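Local coordinates for protein endolysin (Escherichia coli O157 typing phage 15, PDB 7M5I) that probably cleaves the beta-1,4-glycosidic bonds of the host's peptidoglycan as a phage lysozyme, helping to lyse the bacterial cell and release new virus particles, at residues Lys77-Pro82 / Thr107-His112; Phe88-Ser93 / Ala150-Asp155. All coordinates share one frame; numbering follows the deposited sequence.

Interaction 1 (Lys77-Pro82 / Thr107-His112). With PO4 (phosphate ion), chain C; PO4 (phosphate ion), chain D.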
loop_
_atom_site.group_PDB
_atom_site.type_symbol
_atom_site.label_atom_id
_atom_site.label_comp_id
_atom_site.label_asym_id
_atom_site.label_seq_id
_atom_site.Cartn_x
_atom_site.Cartn_y
_atom_site.Cartn_z
ATOM N N LYS A 77 9.412 -3.754 11.095
ATOM C CA LYS A 77 10.796 -4.278 11.162
ATOM C C LYS A 77 11.774 -3.340 10.447
ATOM O O LYS A 77 12.897 -3.212 10.931
ATOM C CB LYS A 77 10.825 -5.695 10.594
ATOM C CG LYS A 77 10.188 -6.742 11.502
ATOM C CD LYS A 77 9.401 -7.821 10.742
ATOM C CE LYS A 77 8.816 -8.918 11.606
ATOM N NZ LYS A 77 9.898 -9.770 12.164
ATOM N N ALA A 78 11.361 -2.628 9.403
ATOM C CA ALA A 78 12.238 -1.729 8.613
ATOM C C ALA A 78 12.465 -0.376 9.317
ATOM O O ALA A 78 13.500 0.223 9.115
ATOM C CB ALA A 78 11.690 -1.528 7.261
ATOM N N ILE A 79 11.529 0.070 10.143
ATOM C CA ILE A 79 11.623 1.400 10.804
ATOM C C ILE A 79 12.525 1.271 12.020
ATOM O O ILE A 79 12.366 0.291 12.757
ATOM C CB ILE A 79 10.227 1.904 11.165
ATOM C CG1 ILE A 79 9.518 2.348 9.889
ATOM C CG2 ILE A 79 10.299 3.008 12.176
ATOM C CD1 ILE A 79 8.074 2.602 10.110
ATOM N N LYS A 80 13.435 2.222 12.183
ATOM C CA LYS A 80 14.462 2.181 13.267
ATOM C C LYS A 80 14.366 3.424 14.162
ATOM O O LYS A 80 15.179 3.535 15.116
ATOM C CB LYS A 80 15.847 2.032 12.645
ATOM C CG LYS A 80 16.008 0.753 11.841
ATOM C CD LYS A 80 17.432 0.410 11.530
ATOM C CE LYS A 80 17.621 -0.346 10.230
ATOM N NZ LYS A 80 19.063 -0.522 9.932
ATOM N N VAL A 81 13.389 4.279 13.950
ATOM C CA VAL A 81 13.199 5.552 14.686
ATOM C C VAL A 81 11.739 5.670 15.081
ATOM O O VAL A 81 10.853 5.112 14.430
ATOM C CB VAL A 81 13.622 6.784 13.874
ATOM C CG1 VAL A 81 15.138 6.753 13.577
ATOM C CG2 VAL A 81 12.767 6.966 12.621
ATOM N N PRO A 82 11.445 6.456 16.116
ATOM C CA PRO A 82 10.072 6.828 16.441
ATOM C C PRO A 82 9.376 7.441 15.235
ATOM O O PRO A 82 9.968 8.229 14.558
ATOM C CB PRO A 82 10.232 7.837 17.600
ATOM C CG PRO A 82 11.512 7.443 18.221
ATOM C CD PRO A 82 12.413 7.006 17.074
ATOM N N THR A 107 15.438 4.086 -0.991
ATOM C CA THR A 107 15.936 5.368 -0.480
ATOM C C THR A 107 14.944 5.968 0.530
ATOM O O THR A 107 15.410 6.563 1.528
ATOM C CB THR A 107 16.211 6.338 -1.626
ATOM O OG1 THR A 107 17.186 5.748 -2.477
ATOM C CG2 THR A 107 16.663 7.683 -1.130
ATOM N N PHE A 108 13.635 5.884 0.288
ATOM C CA PHE A 108 12.672 6.559 1.195
ATOM C C PHE A 108 12.858 6.010 2.619
ATOM O O PHE A 108 12.838 6.816 3.566
ATOM C CB PHE A 108 11.241 6.572 0.654
ATOM C CG PHE A 108 10.490 5.270 0.634
ATOM C CD1 PHE A 108 9.878 4.776 1.773
ATOM C CD2 PHE A 108 10.267 4.604 -0.582
ATOM C CE1 PHE A 108 9.105 3.618 1.734
ATOM C CE2 PHE A 108 9.529 3.440 -0.615
ATOM C CZ PHE A 108 8.919 2.945 0.525
ATOM N N ILE A 109 13.051 4.718 2.804
ATOM C CA ILE A 109 13.085 4.142 4.182
ATOM C C ILE A 109 14.413 4.542 4.853
ATOM O O ILE A 109 14.387 4.791 6.082
ATOM C CB ILE A 109 12.891 2.626 4.171
ATOM C CG1 ILE A 109 12.401 2.145 5.541
ATOM C CG2 ILE A 109 14.165 1.913 3.759
ATOM C CD1 ILE A 109 10.935 2.492 5.825
ATOM N N LYS A 110 15.493 4.637 4.072
ATOM C CA LYS A 110 16.808 5.134 4.555
ATOM C C LYS A 110 16.654 6.572 5.058
ATOM O O LYS A 110 17.136 6.901 6.155
ATOM C CB LYS A 110 17.825 4.955 3.431
ATOM C CG LYS A 110 18.338 3.525 3.285
ATOM C CD LYS A 110 19.673 3.448 2.486
ATOM C CE LYS A 110 19.979 2.124 1.787
ATOM N NZ LYS A 110 19.070 1.804 0.658
ATOM N N ARG A 111 15.973 7.416 4.291
ATOM C CA ARG A 111 15.773 8.838 4.645
ATOM C C ARG A 111 14.866 8.921 5.873
ATOM O O ARG A 111 15.155 9.748 6.784
ATOM C CB ARG A 111 15.235 9.643 3.459
ATOM C CG ARG A 111 16.253 9.761 2.332
ATOM C CD ARG A 111 15.686 10.575 1.193
ATOM N NE ARG A 111 16.670 10.817 0.168
ATOM C CZ ARG A 111 16.454 11.494 -0.955
ATOM N NH1 ARG A 111 15.291 12.051 -1.193
ATOM N NH2 ARG A 111 17.432 11.633 -1.823
ATOM N N HIS A 112 13.803 8.112 5.931
ATOM C CA HIS A 112 12.913 8.091 7.113
ATOM C C HIS A 112 13.780 7.793 8.344
ATOM O O HIS A 112 13.672 8.551 9.349
ATOM C CB HIS A 112 11.816 7.034 7.000
ATOM C CG HIS A 112 10.967 6.963 8.218
ATOM N ND1 HIS A 112 10.033 7.917 8.504
ATOM C CD2 HIS A 112 10.973 6.116 9.251
ATOM C CE1 HIS A 112 9.431 7.614 9.620
ATOM N NE2 HIS A 112 10.014 6.545 10.118
HETATM P P PO4 C . 15.327 3.550 -4.653
HETATM O O1 PO4 C . 16.593 4.400 -4.516
HETATM O O2 PO4 C . 14.846 3.648 -6.097
HETATM O O3 PO4 C . 14.277 4.083 -3.714
HETATM O O4 PO4 C . 15.602 2.093 -4.329
HETATM P P PO4 D . 20.267 9.628 -0.043
HETATM O O1 PO4 D . 21.543 10.396 0.285
HETATM O O2 PO4 D . 20.309 9.178 -1.512
HETATM O O3 PO4 D . 19.093 10.549 0.204
HETATM O O4 PO4 D . 20.144 8.401 0.871
#
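Val81 and His112 meet where the loop after helix 57-78 passes helix 107-113. The contact is van der Waals throughout. Val81 CG2 lies 3.7 Å from His112 NE2, and the two side chains run past each other in opposite directions. The same methyl is 3.7 Å from the His112 carbonyl O. It approaches the imidazole obliquely. Ile79 adds a second contact to the same ring: its CG1 is 4.1 Å from His112 CD2. His112 CG is anti to the backbone N (chi1 177°), which starts the ring off toward the loop.

Ile109, one helical turn earlier, supplies the apolar pairs. Its CG1 meets Ala78 CB at 4.1 Å. Its CD1 packs more loosely against Ile79 CG1, at 4.3 Å.

The polar atoms of the buried imidazole are satisfied from outside the two segments. ND1 is hydrogen-bonded to Tyr153 OH, and NE2 to Thr83 OG1. Bonds at both nitrogens fix the rotation of the ring.

Two phosphate ions, probably from the crystallisation liquor, bind away from this contact. One sits at the N-terminal end of helix 107-113, where its O3 accepts a hydrogen bond from Thr107 N (3.0 Å). The other lies at the edge of the Arg111 guanidinium, close to its plane. Arg111 NE is modelled only 2.4 Å from its O3, so that bond is doubtful; NH2 adds a weak one to the same oxygen.

Ile79 is the first residue to leave helical geometry after helix 57-78. Asn113 ties this helix end down, taking a hydrogen bond from Lys80 N and giving one to Ala78 O. Helix 100-104 adds Met103 against Ala78 and Ile109, while helix 85-98 adds Leu91 against Ile79 and Glu87 against His112.

Interaction 2 (Phe88-Ser93 / Ala150-Asp155)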
loop_
_atom_site.group_PDB
_atom_site.type_symbol
_atom_site.label_atom_id
_atom_site.label_comp_id
_atom_site.label_asym_id
_atom_site.label_seq_id
_atom_site.Cartn_x
_atom_site.Cartn_y
_atom_site.Cartn_z
ATOM N N PHE A 88 3.561 6.084 9.594
ATOM C CA PHE A 88 3.400 4.604 9.528
ATOM C C PHE A 88 2.317 4.270 8.492
ATOM O O PHE A 88 2.574 3.388 7.603
ATOM C CB PHE A 88 3.037 4.018 10.884
ATOM C CG PHE A 88 3.051 2.517 10.872
ATOM C CD1 PHE A 88 4.261 1.814 10.839
ATOM C CD2 PHE A 88 1.877 1.799 10.879
ATOM C CE1 PHE A 88 4.281 0.425 10.878
ATOM C CE2 PHE A 88 1.898 0.409 10.920
ATOM C CZ PHE A 88 3.104 -0.266 10.896
ATOM N N ASP A 89 1.166 4.917 8.557
ATOM C CA ASP A 89 0.064 4.638 7.605
ATOM C C ASP A 89 0.552 4.795 6.159
ATOM O O ASP A 89 0.240 3.907 5.282
ATOM C CB ASP A 89 -1.160 5.497 7.854
ATOM C CG ASP A 89 -1.922 5.217 9.127
ATOM O OD1 ASP A 89 -1.774 4.105 9.715
ATOM O OD2 ASP A 89 -2.705 6.152 9.532
ATOM N N ALA A 90 1.237 5.889 5.868
ATOM C CA ALA A 90 1.745 6.177 4.520
ATOM C C ALA A 90 2.749 5.121 4.079
ATOM O O ALA A 90 2.688 4.632 2.920
ATOM C CB ALA A 90 2.325 7.550 4.429
ATOM N N LEU A 91 3.700 4.764 4.940
ATOM C CA LEU A 91 4.731 3.756 4.588
ATOM C C LEU A 91 4.060 2.398 4.355
ATOM O O LEU A 91 4.442 1.741 3.397
ATOM C CB LEU A 91 5.753 3.661 5.727
ATOM C CG LEU A 91 6.597 4.926 5.909
ATOM C CD1 LEU A 91 7.388 4.807 7.213
ATOM C CD2 LEU A 91 7.544 5.171 4.751
ATOM N N VAL A 92 3.040 2.055 5.119
ATOM C CA VAL A 92 2.336 0.744 4.906
ATOM C C VAL A 92 1.570 0.803 3.586
ATOM O O VAL A 92 1.740 -0.108 2.776
ATOM C CB VAL A 92 1.407 0.390 6.078
ATOM C CG1 VAL A 92 0.518 -0.819 5.763
ATOM C CG2 VAL A 92 2.236 0.078 7.318
ATOM N N SER A 93 0.819 1.886 3.339
ATOM C CA SER A 93 0.108 2.057 2.029
ATOM C C SER A 93 1.083 1.868 0.848
ATOM O O SER A 93 0.786 1.096 -0.102
ATOM C CB SER A 93 -0.607 3.347 1.963
ATOM O OG SER A 93 -1.311 3.452 0.731
ATOM N N ALA A 150 2.360 10.754 0.083
ATOM C CA ALA A 150 3.263 11.817 0.629
ATOM C C ALA A 150 2.474 12.809 1.498
ATOM O O ALA A 150 2.999 13.255 2.560
ATOM C CB ALA A 150 3.978 12.514 -0.504
ATOM N N ASP A 151 1.245 13.173 1.096
ATOM C CA ASP A 151 0.396 14.072 1.920
ATOM C C ASP A 151 0.080 13.413 3.274
ATOM O O ASP A 151 0.037 14.141 4.326
ATOM C CB ASP A 151 -0.872 14.473 1.170
ATOM C CG ASP A 151 -0.662 15.422 -0.001
ATOM O OD1 ASP A 151 0.365 16.114 -0.009
ATOM O OD2 ASP A 151 -1.542 15.444 -0.918
ATOM N N ILE A 152 -0.187 12.109 3.305
ATOM C CA ILE A 152 -0.448 11.421 4.610
ATOM C C ILE A 152 0.849 11.533 5.428
ATOM O O ILE A 152 0.785 11.928 6.585
ATOM C CB ILE A 152 -0.846 9.944 4.407
ATOM C CG1 ILE A 152 -2.167 9.823 3.633
ATOM C CG2 ILE A 152 -0.919 9.223 5.731
ATOM C CD1 ILE A 152 -2.508 8.407 3.215
ATOM N N TYR A 153 1.979 11.170 4.819
ATOM C CA TYR A 153 3.275 10.997 5.517
ATOM C C TYR A 153 3.650 12.358 6.151
ATOM O O TYR A 153 4.058 12.412 7.359
ATOM C CB TYR A 153 4.344 10.504 4.542
ATOM C CG TYR A 153 5.713 10.399 5.175
ATOM C CD1 TYR A 153 6.556 11.497 5.175
ATOM C CD2 TYR A 153 6.141 9.234 5.786
ATOM C CE1 TYR A 153 7.798 11.437 5.782
ATOM C CE2 TYR A 153 7.369 9.161 6.418
ATOM C CZ TYR A 153 8.203 10.270 6.431
ATOM O OH TYR A 153 9.469 10.222 7.005
ATOM N N LEU A 154 3.611 13.437 5.369
ATOM C CA LEU A 154 4.120 14.763 5.853
ATOM C C LEU A 154 3.092 15.499 6.672
ATOM O O LEU A 154 3.488 16.077 7.714
ATOM C CB LEU A 154 4.477 15.641 4.659
ATOM C CG LEU A 154 5.743 15.260 3.914
ATOM C CD1 LEU A 154 5.832 16.096 2.636
ATOM C CD2 LEU A 154 6.963 15.423 4.835
ATOM N N ASP A 155 1.852 15.566 6.209
ATOM C CA ASP A 155 0.838 16.515 6.728
ATOM C C ASP A 155 -0.322 15.824 7.452
ATOM O O ASP A 155 -1.183 16.553 7.919
ATOM C CB ASP A 155 0.280 17.381 5.589
ATOM C CG ASP A 155 1.353 18.142 4.830
ATOM O OD1 ASP A 155 2.378 18.527 5.416
ATOM O OD2 ASP A 155 1.162 18.327 3.618
#
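Ala90 and Tyr153 bring helix 85-98 and helix 140-155 together. Their CA atoms are 5.2 Å apart, the nearest pair across the two segments. The small alanine side chain lets the backbones come this close. The segment axes approach to 7.9 Å and run nearly antiparallel, at 156°.

Tyr153 can be followed from its root outward. Its CB touches Ala90 CB at 3.6 Å, the closest side-chain contact here. CG is anti to the backbone N (chi1 176°). The ring then passes Ala90 with its edge, so Ala90 CB lies near the ring plane. Further out, CE2 is 4.3 Å from Leu91 CD2, which comes in obliquely. At the tip, the OH finds its partner outside both segments, in His112. Met124 and Cys120 of helix 117-124 also touch the Tyr153 side chain.

Ile152 packs beside Tyr153. Its CG2, anti to the backbone N, lies 3.9 Å from Ala90 CB and 4.3 Å from Asp89 CB. Ala90 CB thus meets both Ile152 and Tyr153. The Asp89 carboxylate is buried but well supplied with partners: OD2 is hydrogen-bonded to Tyr158 OH and Ser10 OG, and OD1 to Gln85 NE2. These three bonds hold the group in place and would help to offset its probable negative charge.

The contact packs the last helix of the chain against helix 85-98, which corresponds to the hydrophobic central helix of the C-terminal lobe in phage lysozymes of glycosyl hydrolase family 24.

Interaction 2 is core: all its touching residues are buried, and its centre lies about 10 Å from the centre of the chain. Interaction 1 is nearer the surface, its centre about 16 Å from that of the chain, with Ala78 and Val81 partly exposed. Interaction 2 joins two regular helices, interaction 1 a helix end and its following loop to another helix. Aliphatic groups surround a tyrosine ring in interaction 2 and a histidine ring in interaction 1, where both ring nitrogens have polar partners. The two contacts touch. The His112-Tyr153 bond is their polar bridge, while Leu91 CD1 meets Ile79 CD1 at 3.7 Å, and Leu91 CD2 meets Phe108 CE1.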